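Local structure of putative cyclohexadienyl dehydrogenase and ADH prephenate dehydrogenase (Rhizobium meliloti, 4WJI) at the interface of chains A and B. The protein acts as a cyclohexadienyl dehydrogenase of tyrosine biosynthesis, probably oxidising and decarboxylating prephenate to 4-hydroxyphenylpyruvate with a nicotinamide cofactor. Coordinates in Å, arbitrary orientation; residue numbers count along the deposited sequence, not the author numbering. Chains: chain A/B, Putative cyclohexadienyl dehydrogenase and ADH prephenate dehydrogenase.

Contact 1: the interface of chains A and B. Residues chain A 253, 256-257, 260, 275; chain B 193-194, 196-197.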
loop_
_atom_site.group_PDB
_atom_site.type_symbol
_atom_site.label_atom_id
_atom_site.label_comp_id
_atom_site.label_asym_id
_atom_site.label_seq_id
_atom_site.Cartn_x
_atom_site.Cartn_y
_atom_site.Cartn_z
ATOM N N PHE A 253 -11.005 5.137 13.881
ATOM C CA PHE A 253 -9.708 4.486 13.696
ATOM C C PHE A 253 -8.917 4.449 15.002
ATOM O O PHE A 253 -8.348 3.415 15.354
ATOM C CB PHE A 253 -8.905 5.231 12.605
ATOM C CG PHE A 253 -7.482 4.755 12.468
ATOM C CD1 PHE A 253 -6.479 5.297 13.261
ATOM C CD2 PHE A 253 -7.137 3.749 11.564
ATOM C CE1 PHE A 253 -5.181 4.835 13.204
ATOM C CE2 PHE A 253 -5.823 3.304 11.482
ATOM C CZ PHE A 253 -4.849 3.848 12.296
ATOM N N ASP A 256 -10.279 2.068 17.621
ATOM C CA ASP A 256 -9.951 0.687 17.244
ATOM C C ASP A 256 -8.485 0.389 17.491
ATOM O O ASP A 256 -8.141 -0.714 18.001
ATOM C CB ASP A 256 -10.288 0.473 15.776
ATOM C CG ASP A 256 -11.807 0.348 15.509
ATOM O OD1 ASP A 256 -12.647 0.367 16.462
ATOM O OD2 ASP A 256 -12.195 0.251 14.316
ATOM N N LEU A 257 -7.595 1.360 17.222
ATOM C CA LEU A 257 -6.184 1.133 17.454
ATOM C C LEU A 257 -5.870 0.992 18.938
ATOM O O LEU A 257 -5.029 0.196 19.310
ATOM C CB LEU A 257 -5.343 2.248 16.822
ATOM C CG LEU A 257 -3.849 1.972 16.754
ATOM C CD1 LEU A 257 -3.536 0.729 15.912
ATOM C CD2 LEU A 257 -3.066 3.163 16.207
ATOM N N LEU A 260 -6.629 -2.597 19.726
ATOM C CA LEU A 260 -5.581 -3.472 19.193
ATOM C C LEU A 260 -4.281 -3.369 20.015
ATOM O O LEU A 260 -3.658 -4.375 20.322
ATOM C CB LEU A 260 -5.337 -3.127 17.718
ATOM C CG LEU A 260 -4.509 -4.046 16.845
ATOM C CD1 LEU A 260 -4.922 -5.483 16.992
ATOM C CD2 LEU A 260 -4.682 -3.582 15.393
ATOM N N LEU A 275 -9.216 -10.649 14.505
ATOM C CA LEU A 275 -9.166 -9.429 13.713
ATOM C C LEU A 275 -8.511 -9.705 12.367
ATOM O O LEU A 275 -9.011 -9.280 11.303
ATOM C CB LEU A 275 -8.390 -8.259 14.352
ATOM C CG LEU A 275 -8.117 -7.018 13.413
ATOM C CD1 LEU A 275 -9.334 -6.236 12.845
ATOM C CD2 LEU A 275 -7.186 -6.031 14.113
ATOM N N ILE B 193 0.176 -3.824 11.206
ATOM C CA ILE B 193 -0.795 -3.576 12.265
ATOM C C ILE B 193 -1.762 -2.435 11.898
ATOM O O ILE B 193 -2.968 -2.593 12.072
ATOM C CB ILE B 193 -0.079 -3.270 13.580
ATOM C CG1 ILE B 193 0.560 -4.564 14.103
ATOM C CG2 ILE B 193 -1.007 -2.631 14.615
ATOM C CD1 ILE B 193 1.651 -4.333 15.152
ATOM N N ILE B 194 -1.196 -1.355 11.342
ATOM C CA ILE B 194 -1.992 -0.223 10.943
ATOM C C ILE B 194 -2.917 -0.578 9.774
ATOM O O ILE B 194 -4.062 -0.129 9.739
ATOM C CB ILE B 194 -1.065 0.993 10.621
ATOM C CG1 ILE B 194 -0.295 1.478 11.861
ATOM C CG2 ILE B 194 -1.836 2.144 10.099
ATOM C CD1 ILE B 194 -1.102 1.786 13.082
ATOM N N TYR B 196 -4.142 -3.645 9.140
ATOM C CA TYR B 196 -5.239 -4.447 9.740
ATOM C C TYR B 196 -6.249 -3.518 10.433
ATOM O O TYR B 196 -7.473 -3.734 10.353
ATOM C CB TYR B 196 -4.684 -5.442 10.758
ATOM C CG TYR B 196 -4.081 -6.691 10.147
ATOM C CD1 TYR B 196 -4.876 -7.585 9.437
ATOM C CD2 TYR B 196 -2.723 -7.041 10.357
ATOM C CE1 TYR B 196 -4.350 -8.743 8.903
ATOM C CE2 TYR B 196 -2.208 -8.225 9.843
ATOM C CZ TYR B 196 -3.012 -9.081 9.134
ATOM O OH TYR B 196 -2.461 -10.280 8.658
ATOM N N ASN B 197 -5.741 -2.492 11.106
ATOM C CA ASN B 197 -6.620 -1.628 11.873
ATOM C C ASN B 197 -7.529 -0.821 10.964
ATOM O O ASN B 197 -8.744 -0.737 11.219
ATOM C CB ASN B 197 -5.861 -0.701 12.803
ATOM C CG ASN B 197 -6.792 -0.091 13.831
ATOM O OD1 ASN B 197 -7.342 -0.819 14.683
ATOM N ND2 ASN B 197 -7.000 1.202 13.764
#
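In the helical dimerization domain of this prephenate/arogenate dehydrogenase, B:Asn197 on helix 177-203 inserts its amide between A:Phe253 and A:Leu257 on helix 243-265 of the partner. The amide nitrogen B:Asn197 ND2 donates a hydrogen bond to the main-chain oxygen A:Phe253 O at 3.0 Å. The acceptor lies almost in the plane of the amide, while the donor reaches the carbonyl bent off its axis (C=O...N 132°) and tilted out of the carbonyl plane. The same ND2 sits over one face of the A:Phe253 ring, nearer its edge than its centre, 3.3 Å from CE2, with the amide standing nearly upright on the ring (planes 80° apart). With CG anti to the backbone N (chi1 172°), the ring lies on the same side as its own carbonyl, and one nitrogen can meet both the oxygen and the ring.

The other amide branch, B:Asn197 OD1, rests against the helix backbone, 3.3 Å from A:Asp256 C. Exchanging B:Asn197 for a leucine would probably leave A:Phe253 O without its cross-chain donor and the ring face without its amide cap.

Apolar contacts flank the amide. The terminal methyl B:Ile194 CD1 meets both branches of A:Leu257, 3.9 Å from CD1, and B:Ile194 CG2 lies 4.1 Å from A:Phe253 CZ. One turn along, A:Leu260 CD2 fills the angle between B:Ile193 CG2 (3.9 Å) and B:Asn197 CB. A:Leu275 CD1, from helix 269-278, approaches B:Tyr196 O at 4.0 Å. Helix 177-203 of chain B thus lies against helix 243-265 of chain A, with helix 269-278 touching it near B:Tyr196.

Contact 2: the interface of chains A and B. Residues chain A 193, 246-247, 250; chain B 257, 261, 264.
The main-chain oxygen A:Leu247 O is joined to B:Gln261 through water 1, which lies 2.8 Å from that oxygen. The side-chain amide B:Gln261 NE2 meets the same water at 3.0 Å in a nearly straight bond (172° at H). This bridge borders a leucine- and isoleucine-rich helix packing of the prephenate dehydrogenase dimerization domain, where the two copies of helix 243-265 run in opposite directions. A bend at chi2 (-90°) in B:Gln261 turns the amide toward the water, while its CG stays against the partner, 4.0 Å from A:Leu247 CD2.

B:Ile264 supplies the apolar centre through two separate branches. Its CD1, carried on an extended chain (chi2 173°), meets A:Ile193 CD1 of helix 177-203 tip to tip at 3.9 Å and A:Leu250 CD1 in the same end-on manner at 4.0 Å. A:Ile246, on helix 243-265 like A:Leu250, comes in at about a right angle, placing its branch methyl CG2 against that same B:Ile264 CD1.

The other branch, B:Ile264 CG2, touches A:Leu247 CD2 at 3.9 Å, where the two side chains lie alongside one another, pointing opposite ways. A:Leu250 divides its branches: CD1 serves B:Ile264 and the aliphatic part of B:Gln261, whereas CD2 reaches B:Leu257 CD1 at 4.0 Å, those two leucines meeting at a slant.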
loop_
_atom_site.group_PDB
_atom_site.type_symbol
_atom_site.label_atom_id
_atom_site.label_comp_id
_atom_site.label_asym_id
_atom_site.label_seq_id
_atom_site.Cartn_x
_atom_site.Cartn_y
_atom_site.Cartn_z
ATOM N N ILE A 193 -4.037 9.935 5.021
ATOM C CA ILE A 193 -3.617 10.557 6.270
ATOM C C ILE A 193 -2.765 9.600 7.127
ATOM O O ILE A 193 -1.719 10.010 7.622
ATOM C CB ILE A 193 -4.832 11.043 7.058
ATOM C CG1 ILE A 193 -5.426 12.263 6.340
ATOM C CG2 ILE A 193 -4.499 11.345 8.520
ATOM C CD1 ILE A 193 -6.865 12.584 6.754
ATOM N N ILE A 246 -13.597 13.463 7.832
ATOM C CA ILE A 246 -12.293 12.954 8.167
ATOM C C ILE A 246 -12.133 12.774 9.681
ATOM O O ILE A 246 -11.594 11.757 10.153
ATOM C CB ILE A 246 -11.186 13.858 7.561
ATOM C CG1 ILE A 246 -11.144 13.644 6.033
ATOM C CG2 ILE A 246 -9.843 13.595 8.201
ATOM C CD1 ILE A 246 -10.261 14.610 5.290
ATOM N N LEU A 247 -12.512 13.788 10.459
ATOM C CA LEU A 247 -12.348 13.708 11.911
ATOM C C LEU A 247 -13.185 12.565 12.470
ATOM O O LEU A 247 -12.729 11.885 13.405
ATOM C CB LEU A 247 -12.721 15.040 12.588
ATOM C CG LEU A 247 -11.717 16.149 12.346
ATOM C CD1 LEU A 247 -12.195 17.519 12.888
ATOM C CD2 LEU A 247 -10.347 15.845 12.910
ATOM N N LEU A 250 -11.181 9.413 11.657
ATOM C CA LEU A 250 -9.996 9.357 12.515
ATOM C C LEU A 250 -10.371 8.906 13.928
ATOM O O LEU A 250 -9.625 8.109 14.528
ATOM C CB LEU A 250 -9.240 10.676 12.592
ATOM C CG LEU A 250 -8.322 11.009 11.450
ATOM C CD1 LEU A 250 -7.922 12.464 11.510
ATOM C CD2 LEU A 250 -7.063 10.159 11.502
ATOM N N LEU B 257 -0.165 10.922 15.388
ATOM C CA LEU B 257 -1.502 11.030 14.840
ATOM C C LEU B 257 -2.354 12.023 15.620
ATOM O O LEU B 257 -3.144 12.739 15.034
ATOM C CB LEU B 257 -2.180 9.656 14.785
ATOM C CG LEU B 257 -3.464 9.601 13.972
ATOM C CD1 LEU B 257 -3.226 9.973 12.504
ATOM C CD2 LEU B 257 -4.133 8.230 14.044
ATOM N N GLN B 261 -4.259 15.044 13.837
ATOM C CA GLN B 261 -5.658 15.226 14.075
ATOM C C GLN B 261 -5.931 16.672 14.552
ATOM O O GLN B 261 -6.932 17.294 14.113
ATOM C CB GLN B 261 -6.145 14.209 15.095
ATOM C CG GLN B 261 -7.629 14.122 15.297
ATOM C CD GLN B 261 -8.116 15.052 16.386
ATOM O OE1 GLN B 261 -7.337 15.835 16.960
ATOM N NE2 GLN B 261 -9.414 14.985 16.674
ATOM N N ILE B 264 -5.723 19.077 11.636
ATOM C CA ILE B 264 -6.950 19.023 10.847
ATOM C C ILE B 264 -8.122 19.743 11.571
ATOM O O ILE B 264 -8.853 20.550 10.981
ATOM C CB ILE B 264 -7.321 17.564 10.503
ATOM C CG1 ILE B 264 -6.243 16.928 9.614
ATOM C CG2 ILE B 264 -8.641 17.498 9.765
ATOM C CD1 ILE B 264 -6.441 15.440 9.366
HETATM O O HOH W 1 -11.196 12.902 15.458
#

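The C-alpha centres of contact 1 and contact 2 lie about 15 Å apart; both draw on helices 177-203 and 243-265, and contact 1 adds helix 269-278. Leu257 and Ile193 enter both contacts, from opposite chains in each. Through the two-fold symmetry, each copy of Leu257 faces Ile194 and Asn197 of its partner as well as Leu250, while each Ile193 meets Leu260 and Ile264. Each contact sets a polar link, a direct amide bond in contact 1 and a water bridge in contact 2, beside apolar helix packing. Sharing these residues suggests that the two patches and their symmetry twins belong to one continuous surface. Its location in the family's dimerization domain supports reading this pair as the biological dimer.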